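PDB 3DNF: 4-hydroxy-3-methylbut-2-enyl diphosphate reductase from Aquifex aeolicus, which catalyses the last step of the non-mevalonate isoprenoid pathway, reducing (E)-4-hydroxy-3-methylbut-2-enyl diphosphate to isopentenyl and dimethylallyl diphosphate with an iron-sulfur cluster. Local coordinates for residues K21-S26 with L53-S58; E79-L84 with L131-A136; V159-Q164 with E174-I179. All coordinates share one frame; numbering follows the deposited sequence.

Contact 1. Residues K21-S26 with L53-S58; sequences KLAEES and LGVFPS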
loop_
_atom_site.group_PDB
_atom_site.type_symbol
_atom_site.label_atom_id
_atom_site.label_comp_id
_atom_site.label_asym_id
_atom_site.label_seq_id
_atom_site.Cartn_x
_atom_site.Cartn_y
_atom_site.Cartn_z
ATOM N N LYS B 21 -1.089 15.138 -33.163
ATOM C CA LYS B 21 -0.530 14.680 -34.426
ATOM C C LYS B 21 -1.522 13.776 -35.157
ATOM O O LYS B 21 -1.698 13.912 -36.360
ATOM C CB LYS B 21 0.831 13.998 -34.233
ATOM C CG LYS B 21 1.598 13.874 -35.545
ATOM C CD LYS B 21 3.094 14.068 -35.372
ATOM C CE LYS B 21 3.770 14.344 -36.726
ATOM N NZ LYS B 21 3.297 15.610 -37.367
ATOM N N LEU B 22 -2.225 12.902 -34.432
ATOM C CA LEU B 22 -3.248 12.063 -35.054
ATOM C C LEU B 22 -4.376 12.921 -35.611
ATOM O O LEU B 22 -4.947 12.629 -36.652
ATOM C CB LEU B 22 -3.841 11.066 -34.028
ATOM C CG LEU B 22 -2.911 9.905 -33.639
ATOM C CD1 LEU B 22 -3.540 9.067 -32.560
ATOM C CD2 LEU B 22 -2.546 9.000 -34.843
ATOM N N ALA B 23 -4.720 13.975 -34.890
ATOM C CA ALA B 23 -5.792 14.889 -35.305
ATOM C C ALA B 23 -5.378 15.583 -36.607
ATOM O O ALA B 23 -6.139 15.629 -37.580
ATOM C CB ALA B 23 -6.021 15.932 -34.197
ATOM N N GLU B 24 -4.156 16.086 -36.630
ATOM C CA GLU B 24 -3.672 16.793 -37.812
ATOM C C GLU B 24 -3.610 15.830 -38.995
ATOM O O GLU B 24 -4.052 16.174 -40.140
ATOM C CB GLU B 24 -2.335 17.441 -37.509
ATOM C CG GLU B 24 -2.422 18.642 -36.533
ATOM C CD GLU B 24 -1.017 19.085 -36.060
ATOM O OE1 GLU B 24 -0.013 18.374 -36.331
ATOM O OE2 GLU B 24 -0.908 20.122 -35.370
ATOM N N GLU B 25 -3.094 14.634 -38.745
ATOM C CA GLU B 25 -2.928 13.666 -39.844
ATOM C C GLU B 25 -4.265 13.183 -40.421
ATOM O O GLU B 25 -4.336 12.866 -41.625
ATOM C CB GLU B 25 -2.009 12.498 -39.460
ATOM C CG GLU B 25 -0.511 12.871 -39.457
ATOM C CD GLU B 25 0.305 12.312 -40.643
ATOM O OE1 GLU B 25 -0.211 12.187 -41.779
ATOM O OE2 GLU B 25 1.507 12.017 -40.428
ATOM N N SER B 26 -5.305 13.144 -39.606
ATOM C CA SER B 26 -6.651 12.677 -40.067
ATOM C C SER B 26 -7.252 13.533 -41.163
ATOM O O SER B 26 -8.112 13.072 -41.909
ATOM C CB SER B 26 -7.672 12.558 -38.936
ATOM O OG SER B 26 -8.058 13.823 -38.399
ATOM N N LEU B 53 -6.871 24.913 -39.030
ATOM C CA LEU B 53 -6.494 23.805 -39.944
ATOM C C LEU B 53 -7.648 22.969 -40.462
ATOM O O LEU B 53 -7.469 22.181 -41.420
ATOM C CB LEU B 53 -5.528 22.834 -39.239
ATOM C CG LEU B 53 -4.120 23.240 -38.876
ATOM C CD1 LEU B 53 -3.429 22.096 -38.134
ATOM C CD2 LEU B 53 -3.325 23.664 -40.132
ATOM N N GLY B 54 -8.805 23.075 -39.818
ATOM C CA GLY B 54 -9.966 22.235 -40.117
ATOM C C GLY B 54 -10.278 21.125 -39.094
ATOM O O GLY B 54 -11.046 20.195 -39.383
ATOM N N VAL B 55 -9.640 21.183 -37.937
ATOM C CA VAL B 55 -9.927 20.257 -36.828
ATOM C C VAL B 55 -10.779 20.987 -35.776
ATOM O O VAL B 55 -10.287 21.831 -35.051
ATOM C CB VAL B 55 -8.603 19.670 -36.244
ATOM C CG1 VAL B 55 -8.913 18.817 -35.019
ATOM C CG2 VAL B 55 -7.835 18.877 -37.322
ATOM N N PHE B 56 -12.074 20.671 -35.748
ATOM C CA PHE B 56 -13.045 21.443 -34.970
ATOM C C PHE B 56 -13.376 20.756 -33.679
ATOM O O PHE B 56 -13.568 19.570 -33.655
ATOM C CB PHE B 56 -14.337 21.619 -35.773
ATOM C CG PHE B 56 -14.142 22.379 -37.081
ATOM C CD1 PHE B 56 -14.233 23.759 -37.092
ATOM C CD2 PHE B 56 -13.804 21.718 -38.268
ATOM C CE1 PHE B 56 -14.059 24.488 -38.253
ATOM C CE2 PHE B 56 -13.629 22.443 -39.443
ATOM C CZ PHE B 56 -13.762 23.834 -39.434
ATOM N N PRO B 57 -13.445 21.536 -32.587
ATOM C CA PRO B 57 -13.834 21.012 -31.295
ATOM C C PRO B 57 -15.351 20.815 -31.281
ATOM O O PRO B 57 -16.107 21.787 -31.384
ATOM C CB PRO B 57 -13.431 22.129 -30.350
ATOM C CG PRO B 57 -13.479 23.354 -31.140
ATOM C CD PRO B 57 -13.119 22.978 -32.541
ATOM N N SER B 58 -15.788 19.570 -31.171
ATOM C CA SER B 58 -17.234 19.328 -31.121
ATOM C C SER B 58 -17.907 19.991 -29.916
ATOM O O SER B 58 -17.302 20.091 -28.852
ATOM C CB SER B 58 -17.565 17.859 -31.260
ATOM O OG SER B 58 -17.302 17.145 -30.071
#

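Contact 2. Residues E79-L84 with L131-A136; sequences EKEEAL and LGYLRA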
loop_
_atom_site.group_PDB
_atom_site.type_symbol
_atom_site.label_atom_id
_atom_site.label_comp_id
_atom_site.label_asym_id
_atom_site.label_seq_id
_atom_site.Cartn_x
_atom_site.Cartn_y
_atom_site.Cartn_z
ATOM N N GLU B 79 -18.728 1.444 -24.875
ATOM C CA GLU B 79 -20.044 1.555 -25.499
ATOM C C GLU B 79 -20.332 2.914 -26.212
ATOM O O GLU B 79 -21.182 2.990 -27.100
ATOM C CB GLU B 79 -21.155 1.232 -24.466
ATOM C CG GLU B 79 -21.313 2.296 -23.370
ATOM C CD GLU B 79 -20.441 2.064 -22.116
ATOM O OE1 GLU B 79 -19.359 1.405 -22.159
ATOM O OE2 GLU B 79 -20.843 2.612 -21.064
ATOM N N LYS B 80 -19.649 3.982 -25.786
ATOM C CA LYS B 80 -19.798 5.283 -26.444
ATOM C C LYS B 80 -18.980 5.300 -27.717
ATOM O O LYS B 80 -19.439 5.832 -28.745
ATOM C CB LYS B 80 -19.388 6.453 -25.534
ATOM C CG LYS B 80 -19.820 7.813 -26.115
ATOM C CD LYS B 80 -19.512 8.988 -25.180
ATOM C CE LYS B 80 -19.988 10.288 -25.809
ATOM N NZ LYS B 80 -19.927 11.413 -24.809
ATOM N N GLU B 81 -17.778 4.718 -27.647
ATOM C CA GLU B 81 -16.975 4.564 -28.867
ATOM C C GLU B 81 -17.775 3.763 -29.903
ATOM O O GLU B 81 -17.843 4.159 -31.094
ATOM C CB GLU B 81 -15.686 3.828 -28.548
ATOM C CG GLU B 81 -14.794 3.747 -29.787
ATOM C CD GLU B 81 -13.420 3.165 -29.490
ATOM O OE1 GLU B 81 -12.951 3.341 -28.356
ATOM O OE2 GLU B 81 -12.826 2.535 -30.400
ATOM N N GLU B 82 -18.431 2.696 -29.468
ATOM C CA GLU B 82 -19.222 1.876 -30.383
ATOM C C GLU B 82 -20.429 2.655 -30.929
ATOM O O GLU B 82 -20.764 2.526 -32.097
ATOM C CB GLU B 82 -19.641 0.525 -29.755
ATOM C CG GLU B 82 -20.395 -0.402 -30.711
ATOM C CD GLU B 82 -19.578 -0.907 -31.924
ATOM O OE1 GLU B 82 -18.334 -0.735 -31.994
ATOM O OE2 GLU B 82 -20.221 -1.510 -32.825
ATOM N N ALA B 83 -21.079 3.456 -30.079
ATOM C CA ALA B 83 -22.193 4.327 -30.487
ATOM C C ALA B 83 -21.774 5.272 -31.624
ATOM O O ALA B 83 -22.553 5.501 -32.564
ATOM C CB ALA B 83 -22.715 5.166 -29.267
ATOM N N LEU B 84 -20.583 5.849 -31.508
ATOM C CA LEU B 84 -20.039 6.724 -32.540
ATOM C C LEU B 84 -19.833 5.987 -33.870
ATOM O O LEU B 84 -20.206 6.530 -34.939
ATOM C CB LEU B 84 -18.766 7.432 -32.064
ATOM C CG LEU B 84 -19.112 8.455 -30.936
ATOM C CD1 LEU B 84 -17.843 8.751 -30.215
ATOM C CD2 LEU B 84 -19.880 9.690 -31.354
ATOM N N LEU B 131 -14.026 3.211 -15.865
ATOM C CA LEU B 131 -15.226 2.530 -15.297
ATOM C C LEU B 131 -16.019 1.817 -16.383
ATOM O O LEU B 131 -16.585 0.760 -16.138
ATOM C CB LEU B 131 -16.142 3.469 -14.519
ATOM C CG LEU B 131 -15.541 3.927 -13.188
ATOM C CD1 LEU B 131 -16.501 4.863 -12.459
ATOM C CD2 LEU B 131 -15.194 2.712 -12.288
ATOM N N GLY B 132 -16.074 2.420 -17.575
ATOM C CA GLY B 132 -16.769 1.788 -18.699
ATOM C C GLY B 132 -16.096 0.490 -19.135
ATOM O O GLY B 132 -16.768 -0.486 -19.482
ATOM N N TYR B 133 -14.767 0.465 -19.104
ATOM C CA TYR B 133 -14.032 -0.777 -19.386
ATOM C C TYR B 133 -14.253 -1.841 -18.290
ATOM O O TYR B 133 -14.395 -3.035 -18.589
ATOM C CB TYR B 133 -12.548 -0.458 -19.613
ATOM C CG TYR B 133 -12.393 -0.026 -21.032
ATOM C CD1 TYR B 133 -12.522 1.312 -21.400
ATOM C CD2 TYR B 133 -12.230 -0.994 -22.030
ATOM C CE1 TYR B 133 -12.429 1.707 -22.746
ATOM C CE2 TYR B 133 -12.141 -0.626 -23.388
ATOM C CZ TYR B 133 -12.253 0.717 -23.734
ATOM O OH TYR B 133 -12.144 1.091 -25.067
ATOM N N LEU B 134 -14.272 -1.388 -17.038
ATOM C CA LEU B 134 -14.467 -2.290 -15.916
ATOM C C LEU B 134 -15.848 -2.924 -16.060
ATOM O O LEU B 134 -16.014 -4.147 -15.912
ATOM C CB LEU B 134 -14.401 -1.528 -14.582
ATOM C CG LEU B 134 -14.598 -2.358 -13.292
ATOM C CD1 LEU B 134 -13.485 -3.412 -13.098
ATOM C CD2 LEU B 134 -14.719 -1.448 -12.088
ATOM N N ARG B 135 -16.842 -2.099 -16.395
ATOM C CA ARG B 135 -18.198 -2.602 -16.572
ATOM C C ARG B 135 -18.263 -3.587 -17.761
ATOM O O ARG B 135 -18.896 -4.648 -17.652
ATOM C CB ARG B 135 -19.175 -1.427 -16.745
ATOM C CG ARG B 135 -20.592 -1.814 -17.239
ATOM C CD ARG B 135 -21.560 -0.623 -17.258
ATOM N NE ARG B 135 -21.028 0.487 -18.042
ATOM C CZ ARG B 135 -20.595 1.652 -17.549
ATOM N NH1 ARG B 135 -20.676 1.899 -16.233
ATOM N NH2 ARG B 135 -20.111 2.584 -18.382
ATOM N N ALA B 136 -17.566 -3.241 -18.844
ATOM C CA ALA B 136 -17.565 -4.068 -20.067
ATOM C C ALA B 136 -17.001 -5.474 -19.860
ATOM O O ALA B 136 -17.433 -6.444 -20.487
ATOM C CB ALA B 136 -16.810 -3.345 -21.185
HETATM O O HOH W 1 -19.408 -0.479 -20.444
HETATM O O HOH W 2 -13.521 3.253 -25.613
#

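Contact 3. Residues V159-Q164 with E174-I179; sequences VGIVAQ and EVVGEI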
loop_
_atom_site.group_PDB
_atom_site.type_symbol
_atom_site.label_atom_id
_atom_site.label_comp_id
_atom_site.label_asym_id
_atom_site.label_seq_id
_atom_site.Cartn_x
_atom_site.Cartn_y
_atom_site.Cartn_z
ATOM N N VAL B 159 -8.484 -7.267 -3.229
ATOM C CA VAL B 159 -8.677 -5.956 -3.829
ATOM C C VAL B 159 -7.535 -5.653 -4.794
ATOM O O VAL B 159 -6.372 -5.815 -4.444
ATOM C CB VAL B 159 -8.825 -4.792 -2.786
ATOM C CG1 VAL B 159 -8.884 -3.429 -3.488
ATOM C CG2 VAL B 159 -10.046 -5.011 -1.904
ATOM N N GLY B 160 -7.897 -5.285 -6.031
ATOM C CA GLY B 160 -6.913 -4.801 -7.014
ATOM C C GLY B 160 -6.966 -3.298 -7.166
ATOM O O GLY B 160 -8.038 -2.709 -7.391
ATOM N N ILE B 161 -5.779 -2.661 -7.167
ATOM C CA ILE B 161 -5.723 -1.232 -7.136
ATOM C C ILE B 161 -4.990 -0.686 -8.346
ATOM O O ILE B 161 -3.861 -1.123 -8.625
ATOM C CB ILE B 161 -5.078 -0.716 -5.813
ATOM C CG1 ILE B 161 -5.840 -1.313 -4.641
ATOM C CG2 ILE B 161 -5.056 0.829 -5.719
ATOM C CD1 ILE B 161 -5.194 -1.064 -3.285
ATOM N N VAL B 162 -5.662 0.235 -9.041
ATOM C CA VAL B 162 -5.031 0.977 -10.142
ATOM C C VAL B 162 -5.180 2.500 -9.911
ATOM O O VAL B 162 -5.833 2.936 -8.943
ATOM C CB VAL B 162 -5.589 0.571 -11.528
ATOM C CG1 VAL B 162 -5.272 -0.901 -11.779
ATOM C CG2 VAL B 162 -7.058 0.889 -11.640
ATOM N N ALA B 163 -4.543 3.303 -10.771
ATOM C CA ALA B 163 -4.560 4.759 -10.609
ATOM C C ALA B 163 -4.976 5.453 -11.892
ATOM O O ALA B 163 -4.679 5.003 -13.013
ATOM C CB ALA B 163 -3.186 5.288 -10.183
ATOM N N GLN B 164 -5.711 6.537 -11.719
ATOM C CA GLN B 164 -5.852 7.507 -12.790
ATOM C C GLN B 164 -4.418 7.944 -13.153
ATOM O O GLN B 164 -3.560 8.077 -12.280
ATOM C CB GLN B 164 -6.681 8.675 -12.285
ATOM C CG GLN B 164 -7.020 9.725 -13.353
ATOM C CD GLN B 164 -7.656 10.962 -12.754
ATOM O OE1 GLN B 164 -7.932 11.005 -11.556
ATOM N NE2 GLN B 164 -7.900 11.981 -13.581
ATOM N N GLU B 174 -0.828 6.236 0.204
ATOM C CA GLU B 174 -1.674 6.151 1.390
ATOM C C GLU B 174 -2.805 5.137 1.237
ATOM O O GLU B 174 -3.038 4.346 2.174
ATOM C CB GLU B 174 -2.240 7.547 1.745
ATOM C CG GLU B 174 -3.233 7.574 2.901
ATOM C CD GLU B 174 -2.588 7.320 4.245
ATOM O OE1 GLU B 174 -1.339 7.396 4.343
ATOM O OE2 GLU B 174 -3.323 7.023 5.219
ATOM N N VAL B 175 -3.523 5.207 0.102
ATOM C CA VAL B 175 -4.641 4.298 -0.198
ATOM C C VAL B 175 -4.159 2.845 -0.256
ATOM O O VAL B 175 -4.779 1.943 0.316
ATOM C CB VAL B 175 -5.349 4.635 -1.560
ATOM C CG1 VAL B 175 -6.387 3.518 -1.898
ATOM C CG2 VAL B 175 -6.022 5.961 -1.468
ATOM N N VAL B 176 -3.076 2.621 -0.988
ATOM C CA VAL B 176 -2.519 1.271 -1.104
ATOM C C VAL B 176 -2.146 0.695 0.278
ATOM O O VAL B 176 -2.516 -0.421 0.618
ATOM C CB VAL B 176 -1.303 1.242 -2.071
ATOM C CG1 VAL B 176 -0.510 -0.083 -1.926
ATOM C CG2 VAL B 176 -1.751 1.506 -3.538
ATOM N N GLY B 177 -1.432 1.471 1.084
ATOM C CA GLY B 177 -0.972 1.024 2.386
ATOM C C GLY B 177 -2.154 0.752 3.299
ATOM O O GLY B 177 -2.200 -0.263 3.977
ATOM N N GLU B 178 -3.136 1.653 3.266
ATOM C CA GLU B 178 -4.295 1.516 4.127
ATOM C C GLU B 178 -5.124 0.285 3.779
ATOM O O GLU B 178 -5.418 -0.543 4.650
ATOM C CB GLU B 178 -5.141 2.798 4.105
ATOM C CG GLU B 178 -6.245 2.814 5.183
ATOM C CD GLU B 178 -5.743 2.740 6.634
ATOM O OE1 GLU B 178 -4.619 3.197 6.947
ATOM O OE2 GLU B 178 -6.499 2.214 7.476
ATOM N N ILE B 179 -5.488 0.133 2.506
ATOM C CA ILE B 179 -6.261 -1.055 2.096
ATOM C C ILE B 179 -5.531 -2.365 2.472
ATOM O O ILE B 179 -6.158 -3.295 2.977
ATOM C CB ILE B 179 -6.666 -0.994 0.603
ATOM C CG1 ILE B 179 -7.678 0.146 0.384
ATOM C CG2 ILE B 179 -7.276 -2.319 0.084
ATOM C CD1 ILE B 179 -8.002 0.395 -1.065
#

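Contact 1. Residues K21-S26 with L53-S58
V55 meets A23 with both of its methyls. CG1, which points away from the backbone N (chi1 175°), comes up to A23 CB at 4.2 Å. The other branch turns to the backbone of the helix, where V55 CG2 lies 3.7 Å from A23 O. The two segments also make their closest backbone approach here, with the CA atoms of A23 and V55 6.9 Å apart. Beside this pair, nearer the surface, L53 CD1 touches the aliphatic part of E24, 3.9 Å from its CG, the two side chains passing at a slant. The carboxylate of E24 takes no part in that touch: its extended chain carries OE2 on to a salt bridge with R49.

The setting is one open alpha/beta lobe with a parallel sheet. Strand 55-57 lies at one edge of it, beside 34-36, and helix 44-53 makes the crossover between those two strands. Helix 14-26 packs on the same lobe, with A23 and S26 also reaching I70 of the inner strand 68-71, while L50 of helix 44-53 touches both E24 and V55.

Further out, helix 44-53 ends at G54 in a Schellman motif, with L53 before the turn and V55 after it both pointing at helix 14-26. At the backbone angles of G54 (phi 106°) a CB would press against the carbonyl O of L53, which calls for glycine. On the helix side, S26 OG folds back to A23 O at 2.8 Å, with a C=O...OG angle of 130°, and so grips the same carbonyl that V55 CG2 covers. S26 O in turn accepts a hydrogen bond from S30 OG. The other end of helix 14-26 carries F14, G15 and V16, which line the pocket of the iron-sulfur cluster.

Contact 2. Residues E79-L84 with L131-A136
E79 and G132 bring the two helices nearest, their CA atoms 7.6 Å apart; the axes of segments 79-84 and 131-136 approach to 11.3 Å and are almost perpendicular, at 93°. The gap is bridged by long polar side chains and water.

E79 CG sits between the backbone N and the carbonyl carbon, and the chain bends again at chi2, which swings the carboxylate across to R135. There E79 OE2 takes R135 NH2 on its syn lone pair at 2.8 Å, a salt bridge whose N-H...O angle of 149° is only moderately straight. The carboxylate and guanidinium planes stand nearly perpendicular; OE2 alone makes the bond, tilted 21° out of the guanidinium plane. The other oxygen, OE1, accepts from water 1, which also donates to G132 O at 2.8 Å and receives a weak bond from R135 NE.

A second bridge runs from E81 to Y133. Their OE1 and OH atoms are too far apart for a direct bond, and water 2 joins them, 2.8 Å from E81 OE1 and 2.6 Å from Y133 OH. E81 OE2 pairs with R85, and the Y133 ring stacks with H103.

H124 just precedes helix 125-136, and E126, the predicted proton donor, lies in its first turn; the side chains of Y133 and E126 are about 9 Å apart. The whole is a polar seam of one salt bridge and two water bridges between two lobes of the trilobal enzyme.

Contact 3. Residues V159-Q164 with E174-I179
V159 and I161 stand on one face of strand 159-163 and meet I179 and V176 of the helix; no ring, amide or other flat side group takes part, and the flat element is the sheet itself. The unit is a beta-alpha-beta crossover: strand 158-163, helix 169-182, strand 185-189, the two strands being neighbours in a parallel sheet. On the opposite face V162 packs against A105, V106 and L109 of helix 97-111. At the strand's two edges lie strands 115-119 and 185-189, hydrogen-bonded through G160 on one side and through V159 and I161 on the other.

The helix runs back almost antiparallel to the strand, at 175°, and the axes of the two short segments approach to 10.0 Å. All four touching residues are buried and aliphatic. The two residues of the strand are two apart, the usual spacing for one face, and the two of the helix three apart. V159 CG1 touches I179 CG2 at 4.1 Å, the side chains meeting nearly at a right angle.

Beyond the helix is the second subunit of the dimer. There V176 packs on V176 of the second subunit, and E174 and E178 both form salt bridges with K173 of that chain, so V176 touches both the sheet of its own chain and the partner.

I161 serves both helix residues because it forks. With CG1 beside the backbone N (chi1 -55°), its CG2 branch turns to V176, 4.0 Å from CG2 there, while the longer arm runs tip to tip with I179, where I161 CD1 and I179 CD1 are 3.9 Å apart.

How the contacts relate
Along the chain the three contacts follow in series, with none enclosing or crossing another. Contact 1 closes a loop that takes in strand 34-36 and helix 44-53, all within one lobe. Contact 2 opens on helix 78-86 of that same lobe and closes in the next, on helix 125-136, so it is the one of the three that ties two lobes together. Contact 3 then closes a short loop inside this second lobe, within a single crossover unit, and its helix forms part of the dimer interface. Contacts 1 and 3 lie on opposite sides of the chain's centre, their centres about 37 Å apart, with the centre of contact 2 about 23 and 24 Å from those of contacts 1 and 3.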